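Local coordinates for protein ornithine carbamoyltransferase (Giardia intestinalis, PDB 3GRF) that probably catalyses transfer of the carbamoyl group between carbamoyl phosphate and ornithine, and is associated with arginine degradation in this parasite, at residues S14-P18 and K19-Y23; Y23-D26 and R27-M31. All blocks are in the same frame, centred on the assembly; numbering follows the deposited sequence.

Contact 1. Residues S14-P18 and K19-Y23; sequences SALCP and KELAY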
ATOM      1  N   SER A  14      -2.390  11.562  27.545  1.00 29.40           N
ATOM      2  CA  SER A  14      -3.290  12.029  28.590  1.00 31.52           C
ATOM      3  C   SER A  14      -4.757  12.087  28.088  1.00 30.41           C
ATOM      4  O   SER A  14      -5.619  12.646  28.773  1.00 33.16           O
ATOM      5  CB  SER A  14      -2.822  13.381  29.114  1.00 37.79           C
ATOM      6  OG  SER A  14      -3.008  14.392  28.134  1.00 37.16           O
ATOM      7  N   ALA A  15      -4.992  11.557  26.887  1.00 28.14           N
ATOM      8  CA  ALA A  15      -6.335  11.296  26.381  1.00 24.34           C
ATOM      9  C   ALA A  15      -6.826  10.060  27.155  1.00 29.17           C
ATOM     10  O   ALA A  15      -8.016   9.774  27.182  1.00 36.51           O
ATOM     11  CB  ALA A  15      -6.292  10.987  24.825  1.00 25.40           C
ATOM     12  N   LEU A  16      -5.884   9.336  27.763  1.00 24.98           N
ATOM     13  CA  LEU A  16      -6.180   8.133  28.549  1.00 31.48           C
ATOM     14  C   LEU A  16      -6.116   8.416  30.051  1.00 34.77           C
ATOM     15  O   LEU A  16      -5.272   9.196  30.523  1.00 30.62           O
ATOM     16  CB  LEU A  16      -5.157   7.039  28.232  1.00 32.00           C
ATOM     17  CG  LEU A  16      -4.970   6.515  26.807  1.00 35.32           C
ATOM     18  CD1 LEU A  16      -3.818   5.527  26.749  1.00 26.15           C
ATOM     19  CD2 LEU A  16      -6.233   5.820  26.349  1.00 31.27           C
ATOM     20  N   CYS A  17      -6.966   7.747  30.822  1.00 24.52           N
ATOM     21  CA  CYS A  17      -6.851   7.820  32.263  1.00 31.04           C
ATOM     22  C   CYS A  17      -5.788   6.829  32.556  1.00 36.02           C
ATOM     23  O   CYS A  17      -5.411   6.076  31.653  1.00 30.56           O
ATOM     24  CB  CYS A  17      -8.168   7.433  32.929  1.00 41.97           C
ATOM     25  SG  CYS A  17      -8.412   5.689  32.911  1.00 52.25           S
ATOM     26  N   PRO A  18      -5.272   6.834  33.801  1.00 36.61           N
ATOM     27  CA  PRO A  18      -4.148   6.026  34.212  1.00 25.99           C
ATOM     28  C   PRO A  18      -4.390   4.524  34.047  1.00 35.59           C
ATOM     29  O   PRO A  18      -3.466   3.790  33.715  1.00 30.15           O
ATOM     30  CB  PRO A  18      -4.022   6.354  35.714  1.00 32.79           C
ATOM     31  CG  PRO A  18      -4.630   7.643  35.892  1.00 28.71           C
ATOM     32  CD  PRO A  18      -5.745   7.700  34.898  1.00 43.17           C
ATOM     33  N   LYS A  19      -5.618   4.060  34.293  1.00 33.32           N
ATOM     34  CA  LYS A  19      -5.904   2.644  34.172  1.00 36.95           C
ATOM     35  C   LYS A  19      -5.990   2.211  32.707  1.00 39.71           C
ATOM     36  O   LYS A  19      -5.677   1.073  32.378  1.00 38.44           O
ATOM     37  CB  LYS A  19      -7.214   2.309  34.871  1.00 32.04           C
ATOM     38  CG  LYS A  19      -7.583   0.845  34.842  1.00 47.26           C
ATOM     39  CD  LYS A  19      -7.848   0.318  36.266  1.00 68.32           C
ATOM     40  CE  LYS A  19      -7.703  -1.249  36.360  1.00 72.51           C
ATOM     41  NZ  LYS A  19      -8.283  -1.760  37.666  1.00 75.75           N
ATOM     42  N   GLU A  20      -6.449   3.106  31.839  1.00 35.87           N
ATOM     43  CA  GLU A  20      -6.466   2.821  30.416  1.00 36.73           C
ATOM     44  C   GLU A  20      -5.067   2.682  29.867  1.00 32.35           C
ATOM     45  O   GLU A  20      -4.819   1.818  29.044  1.00 29.38           O
ATOM     46  CB  GLU A  20      -7.227   3.906  29.646  1.00 29.09           C
ATOM     47  CG  GLU A  20      -8.706   3.829  29.922  1.00 27.99           C
ATOM     48  CD  GLU A  20      -9.468   4.955  29.316  1.00 35.88           C
ATOM     49  OE1 GLU A  20      -8.894   6.060  29.101  1.00 27.78           O
ATOM     50  OE2 GLU A  20     -10.660   4.720  29.031  1.00 30.48           O
ATOM     51  N   LEU A  21      -4.153   3.540  30.315  1.00 32.62           N
ATOM     52  CA  LEU A  21      -2.752   3.441  29.886  1.00 29.01           C
ATOM     53  C   LEU A  21      -2.120   2.155  30.378  1.00 28.23           C
ATOM     54  O   LEU A  21      -1.396   1.520  29.648  1.00 27.47           O
ATOM     55  CB  LEU A  21      -1.950   4.641  30.394  1.00 22.71           C
ATOM     56  CG  LEU A  21      -0.450   4.606  30.138  1.00 19.32           C
ATOM     57  CD1 LEU A  21      -0.199   3.992  28.727  1.00 20.68           C
ATOM     58  CD2 LEU A  21       0.227   6.042  30.308  1.00 26.50           C
ATOM     59  N   ALA A  22      -2.422   1.758  31.621  1.00 38.12           N
ATOM     60  CA  ALA A  22      -1.913   0.508  32.197  1.00 26.07           C
ATOM     61  C   ALA A  22      -2.526  -0.738  31.576  1.00 29.55           C
ATOM     62  O   ALA A  22      -1.857  -1.753  31.466  1.00 28.78           O
ATOM     63  CB  ALA A  22      -2.135   0.508  33.698  1.00 35.42           C
ATOM     64  N   TYR A  23      -3.802  -0.665  31.196  1.00 30.88           N
ATOM     65  CA  TYR A  23      -4.451  -1.710  30.408  1.00 31.77           C
ATOM     66  C   TYR A  23      -3.797  -1.856  29.022  1.00 34.93           C
ATOM     67  O   TYR A  23      -3.537  -2.952  28.563  1.00 28.07           O
ATOM     68  CB  TYR A  23      -5.951  -1.413  30.278  1.00 32.03           C
ATOM     69  CG  TYR A  23      -6.652  -2.312  29.290  1.00 27.83           C
ATOM     70  CD1 TYR A  23      -7.160  -3.547  29.673  1.00 33.00           C
ATOM     71  CD2 TYR A  23      -6.788  -1.932  27.980  1.00 28.54           C
ATOM     72  CE1 TYR A  23      -7.792  -4.380  28.739  1.00 34.86           C
ATOM     73  CE2 TYR A  23      -7.418  -2.733  27.065  1.00 32.76           C
ATOM     74  CZ  TYR A  23      -7.892  -3.953  27.441  1.00 31.72           C
ATOM     75  OH  TYR A  23      -8.512  -4.704  26.489  1.00 42.28           O
TER

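Contact 2. Residues Y23-D26 and R27-M31; sequences YLID and RALDM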
ATOM      1  N   TYR A  23      -3.802  -0.665  31.196  1.00 30.88           N
ATOM      2  CA  TYR A  23      -4.451  -1.710  30.408  1.00 31.77           C
ATOM      3  C   TYR A  23      -3.797  -1.856  29.022  1.00 34.93           C
ATOM      4  O   TYR A  23      -3.537  -2.952  28.563  1.00 28.07           O
ATOM      5  CB  TYR A  23      -5.951  -1.413  30.278  1.00 32.03           C
ATOM      6  CG  TYR A  23      -6.652  -2.312  29.290  1.00 27.83           C
ATOM      7  CD1 TYR A  23      -7.160  -3.547  29.673  1.00 33.00           C
ATOM      8  CD2 TYR A  23      -6.788  -1.932  27.980  1.00 28.54           C
ATOM      9  CE1 TYR A  23      -7.792  -4.380  28.739  1.00 34.86           C
ATOM     10  CE2 TYR A  23      -7.418  -2.733  27.065  1.00 32.76           C
ATOM     11  CZ  TYR A  23      -7.892  -3.953  27.441  1.00 31.72           C
ATOM     12  OH  TYR A  23      -8.512  -4.704  26.489  1.00 42.28           O
ATOM     13  N   LEU A  24      -3.499  -0.743  28.363  1.00 34.02           N
ATOM     14  CA  LEU A  24      -2.913  -0.798  27.007  1.00 31.43           C
ATOM     15  C   LEU A  24      -1.549  -1.451  27.030  1.00 29.83           C
ATOM     16  O   LEU A  24      -1.231  -2.252  26.141  1.00 33.98           O
ATOM     17  CB  LEU A  24      -2.840   0.589  26.407  1.00 26.92           C
ATOM     18  CG  LEU A  24      -3.761   0.843  25.200  1.00 41.97           C
ATOM     19  CD1 LEU A  24      -4.894  -0.163  25.093  1.00 34.54           C
ATOM     20  CD2 LEU A  24      -4.280   2.217  25.296  1.00 35.48           C
ATOM     21  N   ILE A  25      -0.780  -1.144  28.083  1.00 33.99           N
ATOM     22  CA  ILE A  25       0.572  -1.705  28.336  1.00 33.02           C
ATOM     23  C   ILE A  25       0.472  -3.210  28.484  1.00 30.68           C
ATOM     24  O   ILE A  25       1.100  -3.932  27.754  1.00 24.95           O
ATOM     25  CB  ILE A  25       1.289  -1.042  29.564  1.00 36.17           C
ATOM     26  CG1 ILE A  25       1.798   0.366  29.190  1.00 26.98           C
ATOM     27  CG2 ILE A  25       2.445  -1.872  30.042  1.00 28.15           C
ATOM     28  CD1 ILE A  25       1.831   1.374  30.333  1.00 26.40           C
ATOM     29  N   ASP A  26      -0.362  -3.680  29.393  1.00 31.70           N
ATOM     30  CA  ASP A  26      -0.577  -5.109  29.569  1.00 31.81           C
ATOM     31  C   ASP A  26      -1.150  -5.827  28.343  1.00 36.74           C
ATOM     32  O   ASP A  26      -0.872  -7.010  28.112  1.00 32.27           O
ATOM     33  CB  ASP A  26      -1.498  -5.338  30.762  1.00 35.32           C
ATOM     34  CG  ASP A  26      -0.892  -4.901  32.048  1.00 43.47           C
ATOM     35  OD1 ASP A  26       0.350  -4.976  32.192  1.00 39.22           O
ATOM     36  OD2 ASP A  26      -1.668  -4.478  32.929  1.00 39.48           O
ATOM     37  N   ARG A  27      -1.991  -5.134  27.579  1.00 37.83           N
ATOM     38  CA  ARG A  27      -2.548  -5.739  26.364  1.00 35.37           C
ATOM     39  C   ARG A  27      -1.398  -5.884  25.326  1.00 37.51           C
ATOM     40  O   ARG A  27      -1.198  -6.935  24.717  1.00 28.16           O
ATOM     41  CB  ARG A  27      -3.694  -4.872  25.862  1.00 29.35           C
ATOM     42  CG  ARG A  27      -4.418  -5.410  24.676  1.00 39.15           C
ATOM     43  CD  ARG A  27      -5.780  -5.786  25.121  1.00 43.75           C
ATOM     44  NE  ARG A  27      -6.621  -6.177  24.005  1.00 50.03           N
ATOM     45  CZ  ARG A  27      -7.535  -7.128  24.080  1.00 32.99           C
ATOM     46  NH1 ARG A  27      -7.695  -7.815  25.204  1.00 34.93           N
ATOM     47  NH2 ARG A  27      -8.248  -7.420  23.019  1.00 35.25           N
ATOM     48  N   ALA A  28      -0.610  -4.827  25.172  1.00 32.92           N
ATOM     49  CA  ALA A  28       0.563  -4.855  24.281  1.00 32.09           C
ATOM     50  C   ALA A  28       1.463  -6.016  24.659  1.00 29.65           C
ATOM     51  O   ALA A  28       1.989  -6.705  23.805  1.00 32.46           O
ATOM     52  CB  ALA A  28       1.361  -3.538  24.406  1.00 18.79           C
ATOM     53  N   LEU A  29       1.693  -6.172  25.962  1.00 26.60           N
ATOM     54  CA  LEU A  29       2.573  -7.226  26.468  1.00 26.83           C
ATOM     55  C   LEU A  29       1.983  -8.609  26.195  1.00 29.81           C
ATOM     56  O   LEU A  29       2.707  -9.565  25.859  1.00 31.99           O
ATOM     57  CB  LEU A  29       2.802  -7.041  27.966  1.00 27.23           C
ATOM     58  CG  LEU A  29       3.780  -5.974  28.423  1.00 38.92           C
ATOM     59  CD1 LEU A  29       3.634  -5.843  29.931  1.00 27.11           C
ATOM     60  CD2 LEU A  29       5.208  -6.366  27.982  1.00 25.11           C
ATOM     61  N   ASP A  30       0.675  -8.720  26.323  1.00 22.87           N
ATOM     62  CA  ASP A  30       0.061 -10.041  26.045  1.00 31.41           C
ATOM     63  C   ASP A  30      -0.008 -10.336  24.563  1.00 35.74           C
ATOM     64  O   ASP A  30       0.054 -11.487  24.173  1.00 28.93           O
ATOM     65  CB  ASP A  30      -1.332 -10.186  26.639  1.00 28.75           C
ATOM     66  CG  ASP A  30      -1.875 -11.616  26.480  1.00 36.59           C
ATOM     67  OD1 ASP A  30      -2.930 -11.801  25.865  1.00 40.25           O
ATOM     68  OD2 ASP A  30      -1.207 -12.562  26.940  1.00 37.01           O
ATOM     69  N   MET A  31      -0.160  -9.300  23.738  1.00 32.22           N
ATOM     70  CA  MET A  31      -0.109  -9.479  22.270  1.00 34.19           C
ATOM     71  C   MET A  31       1.280  -9.769  21.771  1.00 26.28           C
ATOM     72  O   MET A  31       1.433 -10.409  20.747  1.00 28.32           O
ATOM     73  CB  MET A  31      -0.613  -8.231  21.547  1.00 29.44           C
ATOM     74  CG  MET A  31      -2.043  -7.895  21.868  1.00 35.31           C
ATOM     75  SD  MET A  31      -2.463  -6.340  21.150  1.00 27.69           S
ATOM     76  CE  MET A  31      -4.250  -6.444  21.063  1.00 33.93           C
TER

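Contact 1. Residues S14-P18 and K19-Y23
Cys17 and Glu20 hold each other at the start of helix 18-33 as a reciprocal capping box. With Cys17 as N-cap, its sulfur accepts from the backbone of Glu20 (Glu20 N to Cys17 SG 3.4 Å). SG lies between the backbone N and the carbonyl carbon of its own residue (chi1 77°), a rotation that brings it to the amide of Glu20. In return Glu20 OE1 takes the amide of Cys17 (Cys17 N to Glu20 OE1 3.1 Å), met on the anti side and 30° out of the carboxylate plane. The sulfur also lies against the aliphatic part of Glu20, 3.5 Å from Cys17 SG to Glu20 CG. The other carboxylate oxygen, OE2, forms a salt bridge with Arg8, so both oxygens of the carboxylate are engaged.

Backbone bonds then begin the helix proper: Leu21 N to Cys17 O and Ala22 N to Pro18 O, each 3.1 Å.

The apolar contact is between Leu16 CD1 and Leu21 CB, 4.2 Å apart. The other methyl of Leu16, CD2, sits beside the carboxylate, 3.8 Å from Glu20 OE1, the two side chains crossing at a slant.

Leu21 packs on Leu184 and Leu185 of helix 173-185, and Leu16 meets Leu10 in the preceding loop.

Contact 2. Residues Y23-D26 and R27-M31
Tyr23 lies alongside Arg27, one helical turn on, both side chains pointing the same way. Its OH sits 3.2 Å from Arg27 CD, and the ring and guanidinium planes are only 18° apart. The hydroxyl packs over one face of the guanidinium without a hydrogen bond to NE or NH1. Arg27 reaches this place with CG anti to the backbone N (chi1 -176°) and a bend at the next bond; its NH2 goes on to a salt bridge with Asp319. The main chain joins the same pair, Arg27 N to Tyr23 O at 2.8 Å.

Leu24 contributes its carbonyl: Leu24 O takes Ala28 N at 2.8 Å. This is the i to i+4 ladder of an alpha helix, here the middle of helix 18-33, with Leu24 and Ala28 facing helix 303-322 through Phe320 and Ala316.

Ile25 continues it, Ile25 O accepting Leu29 N at 2.9 Å. The side chains of this pair run beside each other, Ile25 CG2 to Leu29 CD1 4.1 Å; Ile25 packs on Phe142 and Leu29 on Met143, both of helix 135-151.

Asp26 O accepts Asp30 N at 2.9 Å, the donor 35° above the carbonyl plane, while Asp26 OD1 pairs with Lys146 in a salt bridge.

Overall arrangement
Both contacts belong to one helix, 18-33, within the carbamoyl-phosphate binding family region, and their centres lie about 12 Å apart. Contact 1 comes first, covering the loop that enters the helix and its first turns; contact 2 takes over at Tyr23, which they share, and carries the helix onward. They also touch directly where Leu16 CD1 meets Leu24 CD2 at 3.6 Å, so Leu16 of the entering loop packs against the helix. The helix start leans on helix 173-185, and its middle on helices 135-151 and 303-322. One helix near the N-terminus therefore packs against helices 173-185 and 303-322, far along the chain, as well as helix 135-151, tying together parts distant in sequence.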